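Local coordinates for protein pectate lyase (Erwinia chrysanthemi, PDB 1RU4) that probably cleaves the pectate of plant cell walls by beta-elimination, as a pectate lyase built on a right-handed parallel beta-helix, at residues 136-141 with 160-165; 76-81 with 114-119. One frame throughout, in Å; residues are numbered along the deposited sequence.

Interaction 1 (136-141 with 160-165); sequences GSHNTF and GSYNTV
The amides of Asn139 and Asn163 are layered one coil apart, their planes 3° from parallel, as in the asparagine ladders of parallel beta-helices. Asn163 OD1 accepts the backbone N-H of Asn139 (N to OD1 3.0 Å) and, weakly, Asn139 ND2, while Asn163 ND2 gives a hydrogen in its own amide plane to Gly136 O (3.1 Å). One side chain thus grips both ends of the 136-139 bend; Asn139 repeats the pattern one coil back, with Trp117 N and Gly114 O. Outside the ladder, Tyr162 CB sits over a face of the His138 imidazole, 3.9 Å from its centroid; the rings are close to parallel (13°) but strongly offset, with little overlap. Ser137 OG and Ser161 OG meet at 2.8 Å, a hydrogen bond for which Ser161 OG stands between its backbone N and carbonyl carbon (chi1 64°). A water joins Thr164 OG1 to Asn139 O and Tyr162 O. The bends run into parallel strand pairing, with Phe141 N bound to Thr164 O (3.0 Å). Phe141, with Val165 on its face of the sheet, packs against Leu154 and Val134, and the contact continues to strand 117-120 before it and strand 197-199 after it.

Interaction 2 (76-81 with 114-119); sequences GKDGAP and GDYWYF
Tyr116 lays one face of its ring against the backbone of Lys77 and Asp78. Asp78 N lies over the ring centre, 3.7 Å above its plane, and Lys77 C is nearer the rim; the closest approach to the outer part of the ring is Asp78 CA to Tyr116 CE2, 3.6 Å. Beyond the ring, Asp78 CB reaches the hydroxyl end, 3.8 Å from Tyr116 OH, and its carboxylate is turned 47° from the ring plane. At the root of the side chain, Tyr116 CB packs on Gly76 C at 3.5 Å. With CG anti to its carbonyl carbon (chi1 -67°), the ring extends along the peptides from Gly76 to Asp78. Gly76, which has no side chain, lets its backbone lie directly against Tyr116.

A single hydrogen bond joins the segments, from Gly76 N to Asp115 O (2.9 Å). Farther along, Pro81 CA comes within 3.1 Å of Tyr116 O, and Pro81 CB packs on Tyr118 CB at 4.1 Å.

The surface presented to Tyr116 is shaped by a type II turn from Lys77 to Ala80, in which Lys77 and Ala80 exchange backbone hydrogen bonds; Gly79 takes its positive-phi position. On the other segment, Asp115 OD2 is bound to Ser137 N, Trp117 NE1 to Lys74 O and Tyr118 OH to Glu142 OE1, while the ring of Tyr116 also stacks with His138. The turn bridges strands 70-72 and 82-86 at the surface. Its partner leads into strand 117-120, which runs parallel to strand 82-86 and has strand 140-142 on its other side.

Interactions 1 and 2 follow one another along the beta-helix and share a border, since strands 117-120 and 140-142 are neighbours. Interaction 1 is partly buried and joins equivalent bends of successive coils in matching register, through amides, main-chain bonds and parallel strand pairing. Interaction 2 lies at the surface, where a loop turn meets the next coil with one main-chain hydrogen bond and mostly ring-on-backbone packing. The asparagine pattern of interaction 1 ends on the backbone of 114-119, where Trp117 takes the corresponding place. Outside, Tyr116, His138 and Tyr162 follow one another, stacked between the first two and strongly offset between the last two.

Interaction 1 (136-141 with 160-165)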
loop_
_atom_site.group_PDB
_atom_site.type_symbol
_atom_site.label_atom_id
_atom_site.label_comp_id
_atom_site.label_asym_id
_atom_site.label_seq_id
_atom_site.Cartn_x
_atom_site.Cartn_y
_atom_site.Cartn_z
ATOM N N GLY A 136 -12.373 4.886 -10.229
ATOM C CA GLY A 136 -11.898 5.754 -11.292
ATOM C C GLY A 136 -10.520 5.336 -11.776
ATOM O O GLY A 136 -9.935 4.382 -11.259
ATOM N N SER A 137 -9.977 6.070 -12.741
ATOM C CA SER A 137 -8.699 5.708 -13.348
ATOM C C SER A 137 -7.682 6.846 -13.388
ATOM O O SER A 137 -8.038 8.020 -13.269
ATOM C CB SER A 137 -8.931 5.174 -14.767
ATOM O OG SER A 137 -9.733 4.005 -14.744
ATOM N N HIS A 138 -6.410 6.478 -13.540
ATOM C CA HIS A 138 -5.304 7.431 -13.641
ATOM C C HIS A 138 -5.159 8.330 -12.417
ATOM O O HIS A 138 -4.714 9.477 -12.518
ATOM C CB HIS A 138 -5.442 8.273 -14.911
ATOM C CG HIS A 138 -5.410 7.467 -16.173
ATOM N ND1 HIS A 138 -4.248 6.934 -16.685
ATOM C CD2 HIS A 138 -6.399 7.102 -17.022
ATOM C CE1 HIS A 138 -4.522 6.274 -17.798
ATOM N NE2 HIS A 138 -5.819 6.360 -18.023
ATOM N N ASN A 139 -5.531 7.793 -11.259
ATOM C CA ASN A 139 -5.420 8.514 -9.998
ATOM C C ASN A 139 -4.102 8.167 -9.316
ATOM O O ASN A 139 -3.560 7.075 -9.507
ATOM C CB ASN A 139 -6.596 8.160 -9.082
ATOM C CG ASN A 139 -7.934 8.553 -9.678
ATOM O OD1 ASN A 139 -8.200 9.731 -9.910
ATOM N ND2 ASN A 139 -8.782 7.564 -9.926
ATOM N N THR A 140 -3.579 9.106 -8.534
ATOM C CA THR A 140 -2.324 8.889 -7.825
ATOM C C THR A 140 -2.475 9.232 -6.351
ATOM O O THR A 140 -3.094 10.234 -5.997
ATOM C CB THR A 140 -1.180 9.729 -8.429
ATOM O OG1 THR A 140 -1.035 9.411 -9.819
ATOM C CG2 THR A 140 0.136 9.435 -7.713
ATOM N N PHE A 141 -1.932 8.365 -5.502
ATOM C CA PHE A 141 -1.952 8.559 -4.057
ATOM C C PHE A 141 -0.505 8.495 -3.595
ATOM O O PHE A 141 0.081 7.414 -3.527
ATOM C CB PHE A 141 -2.781 7.457 -3.378
ATOM C CG PHE A 141 -4.205 7.384 -3.860
ATOM C CD1 PHE A 141 -4.519 6.712 -5.038
ATOM C CD2 PHE A 141 -5.227 8.018 -3.157
ATOM C CE1 PHE A 141 -5.831 6.677 -5.514
ATOM C CE2 PHE A 141 -6.541 7.989 -3.625
ATOM C CZ PHE A 141 -6.841 7.316 -4.807
ATOM N N GLY A 160 -11.569 0.245 -11.931
ATOM C CA GLY A 160 -10.501 1.194 -11.648
ATOM C C GLY A 160 -9.188 0.754 -12.266
ATOM O O GLY A 160 -8.709 -0.344 -11.984
ATOM N N SER A 161 -8.598 1.613 -13.094
ATOM C CA SER A 161 -7.387 1.249 -13.825
ATOM C C SER A 161 -6.303 2.322 -13.829
ATOM O O SER A 161 -6.581 3.508 -13.646
ATOM C CB SER A 161 -7.742 0.886 -15.272
ATOM O OG SER A 161 -8.267 2.005 -15.965
ATOM N N TYR A 162 -5.066 1.884 -14.054
ATOM C CA TYR A 162 -3.904 2.766 -14.155
ATOM C C TYR A 162 -3.753 3.715 -12.970
ATOM O O TYR A 162 -3.411 4.887 -13.128
ATOM C CB TYR A 162 -3.937 3.535 -15.481
ATOM C CG TYR A 162 -4.072 2.621 -16.675
ATOM C CD1 TYR A 162 -5.278 2.523 -17.368
ATOM C CD2 TYR A 162 -3.014 1.806 -17.073
ATOM C CE1 TYR A 162 -5.429 1.627 -18.425
ATOM C CE2 TYR A 162 -3.153 0.909 -18.130
ATOM C CZ TYR A 162 -4.363 0.824 -18.799
ATOM O OH TYR A 162 -4.513 -0.075 -19.831
ATOM N N ASN A 163 -4.045 3.199 -11.782
ATOM C CA ASN A 163 -3.888 3.963 -10.553
ATOM C C ASN A 163 -2.526 3.641 -9.949
ATOM O O ASN A 163 -2.047 2.510 -10.044
ATOM C CB ASN A 163 -5.016 3.635 -9.573
ATOM C CG ASN A 163 -6.377 4.048 -10.099
ATOM O OD1 ASN A 163 -6.644 5.235 -10.299
ATOM N ND2 ASN A 163 -7.240 3.069 -10.342
ATOM N N THR A 164 -1.886 4.652 -9.372
ATOM C CA THR A 164 -0.554 4.487 -8.804
ATOM C C THR A 164 -0.546 4.904 -7.340
ATOM O O THR A 164 -0.976 6.006 -6.996
ATOM C CB THR A 164 0.480 5.327 -9.576
ATOM O OG1 THR A 164 0.326 5.095 -10.983
ATOM C CG2 THR A 164 1.892 4.938 -9.168
ATOM N N VAL A 165 -0.082 4.001 -6.482
ATOM C CA VAL A 165 0.005 4.253 -5.045
ATOM C C VAL A 165 1.487 4.265 -4.678
ATOM O O VAL A 165 2.165 3.237 -4.743
ATOM C CB VAL A 165 -0.749 3.166 -4.246
ATOM C CG1 VAL A 165 -0.757 3.504 -2.763
ATOM C CG2 VAL A 165 -2.178 3.031 -4.763
HETATM O O HOH W 1 -1.684 6.867 -11.914
#

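Interaction 2 (76-81 with 114-119)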
loop_
_atom_site.group_PDB
_atom_site.type_symbol
_atom_site.label_atom_id
_atom_site.label_comp_id
_atom_site.label_asym_id
_atom_site.label_seq_id
_atom_site.Cartn_x
_atom_site.Cartn_y
_atom_site.Cartn_z
ATOM N N GLY A 76 -9.836 15.230 -13.405
ATOM C CA GLY A 76 -8.770 16.041 -13.958
ATOM C C GLY A 76 -8.529 15.552 -15.377
ATOM O O GLY A 76 -9.352 14.813 -15.927
ATOM N N LYS A 77 -7.404 15.946 -15.967
ATOM C CA LYS A 77 -7.044 15.532 -17.322
ATOM C C LYS A 77 -5.587 15.091 -17.370
ATOM O O LYS A 77 -4.824 15.348 -16.439
ATOM C CB LYS A 77 -7.232 16.693 -18.307
ATOM C CG LYS A 77 -8.670 17.054 -18.618
ATOM C CD LYS A 77 -8.718 18.189 -19.630
ATOM C CE LYS A 77 -10.129 18.435 -20.133
ATOM N NZ LYS A 77 -10.169 19.531 -21.144
ATOM N N ASP A 78 -5.205 14.431 -18.460
ATOM C CA ASP A 78 -3.816 14.033 -18.658
ATOM C C ASP A 78 -2.965 15.301 -18.732
ATOM O O ASP A 78 -3.222 16.182 -19.554
ATOM C CB ASP A 78 -3.671 13.221 -19.950
ATOM C CG ASP A 78 -2.255 12.709 -20.166
ATOM O OD1 ASP A 78 -1.652 12.184 -19.206
ATOM O OD2 ASP A 78 -1.749 12.828 -21.300
ATOM N N GLY A 79 -1.978 15.399 -17.845
ATOM C CA GLY A 79 -1.135 16.582 -17.796
ATOM C C GLY A 79 -1.730 17.705 -16.965
ATOM O O GLY A 79 -1.112 18.759 -16.800
ATOM N N ALA A 80 -2.933 17.481 -16.440
ATOM C CA ALA A 80 -3.621 18.472 -15.620
ATOM C C ALA A 80 -4.504 17.790 -14.579
ATOM O O ALA A 80 -5.732 17.859 -14.645
ATOM C CB ALA A 80 -4.456 19.393 -16.503
ATOM N N PRO A 81 -3.886 17.100 -13.606
ATOM C CA PRO A 81 -4.663 16.416 -12.567
ATOM C C PRO A 81 -5.274 17.422 -11.600
ATOM O O PRO A 81 -4.878 18.589 -11.582
ATOM C CB PRO A 81 -3.605 15.573 -11.846
ATOM C CG PRO A 81 -2.474 15.462 -12.840
ATOM C CD PRO A 81 -2.449 16.831 -13.440
ATOM N N GLY A 114 -14.056 9.532 -10.111
ATOM C CA GLY A 114 -13.483 10.314 -11.192
ATOM C C GLY A 114 -12.067 9.896 -11.542
ATOM O O GLY A 114 -11.502 8.997 -10.912
ATOM N N ASP A 115 -11.498 10.556 -12.548
ATOM C CA ASP A 115 -10.157 10.250 -13.037
ATOM C C ASP A 115 -9.176 11.389 -12.766
ATOM O O ASP A 115 -9.576 12.527 -12.522
ATOM C CB ASP A 115 -10.175 10.013 -14.558
ATOM C CG ASP A 115 -11.096 8.881 -14.984
ATOM O OD1 ASP A 115 -11.498 8.878 -16.167
ATOM O OD2 ASP A 115 -11.410 7.992 -14.170
ATOM N N TYR A 116 -7.890 11.065 -12.843
ATOM C CA TYR A 116 -6.807 12.041 -12.741
ATOM C C TYR A 116 -6.760 12.902 -11.481
ATOM O O TYR A 116 -6.516 14.110 -11.548
ATOM C CB TYR A 116 -6.761 12.921 -13.999
ATOM C CG TYR A 116 -6.357 12.172 -15.251
ATOM C CD1 TYR A 116 -7.314 11.743 -16.171
ATOM C CD2 TYR A 116 -5.018 11.879 -15.508
ATOM C CE1 TYR A 116 -6.947 11.040 -17.318
ATOM C CE2 TYR A 116 -4.641 11.176 -16.652
ATOM C CZ TYR A 116 -5.611 10.760 -17.550
ATOM O OH TYR A 116 -5.245 10.060 -18.676
ATOM N N TRP A 117 -7.005 12.278 -10.334
ATOM C CA TRP A 117 -6.830 12.952 -9.051
ATOM C C TRP A 117 -5.394 12.702 -8.608
ATOM O O TRP A 117 -4.808 11.672 -8.945
ATOM C CB TRP A 117 -7.789 12.390 -7.997
ATOM C CG TRP A 117 -9.196 12.854 -8.164
ATOM C CD1 TRP A 117 -10.163 12.275 -8.932
ATOM C CD2 TRP A 117 -9.790 14.019 -7.580
ATOM N NE1 TRP A 117 -11.321 13.011 -8.871
ATOM C CE2 TRP A 117 -11.120 14.088 -8.047
ATOM C CE3 TRP A 117 -9.326 15.012 -6.707
ATOM C CZ2 TRP A 117 -11.997 15.115 -7.674
ATOM C CZ3 TRP A 117 -10.198 16.036 -6.333
ATOM C CH2 TRP A 117 -11.519 16.077 -6.818
ATOM N N TYR A 118 -4.822 13.647 -7.870
ATOM C CA TYR A 118 -3.471 13.475 -7.348
ATOM C C TYR A 118 -3.437 13.913 -5.885
ATOM O O TYR A 118 -3.426 15.105 -5.583
ATOM C CB TYR A 118 -2.455 14.273 -8.182
ATOM C CG TYR A 118 -1.032 13.771 -8.047
ATOM C CD1 TYR A 118 -0.378 13.189 -9.130
ATOM C CD2 TYR A 118 -0.360 13.832 -6.825
ATOM C CE1 TYR A 118 0.910 12.670 -8.999
ATOM C CE2 TYR A 118 0.926 13.316 -6.681
ATOM C CZ TYR A 118 1.553 12.732 -7.773
ATOM O OH TYR A 118 2.809 12.183 -7.634
ATOM N N PHE A 119 -3.451 12.930 -4.987
ATOM C CA PHE A 119 -3.428 13.176 -3.544
ATOM C C PHE A 119 -2.006 13.082 -3.001
ATOM O O PHE A 119 -1.260 12.181 -3.374
ATOM C CB PHE A 119 -4.289 12.138 -2.812
ATOM C CG PHE A 119 -5.752 12.193 -3.154
ATOM C CD1 PHE A 119 -6.260 11.447 -4.211
ATOM C CD2 PHE A 119 -6.631 12.960 -2.391
ATOM C CE1 PHE A 119 -7.622 11.459 -4.508
ATOM C CE2 PHE A 119 -7.994 12.980 -2.678
ATOM C CZ PHE A 119 -8.490 12.228 -3.738
#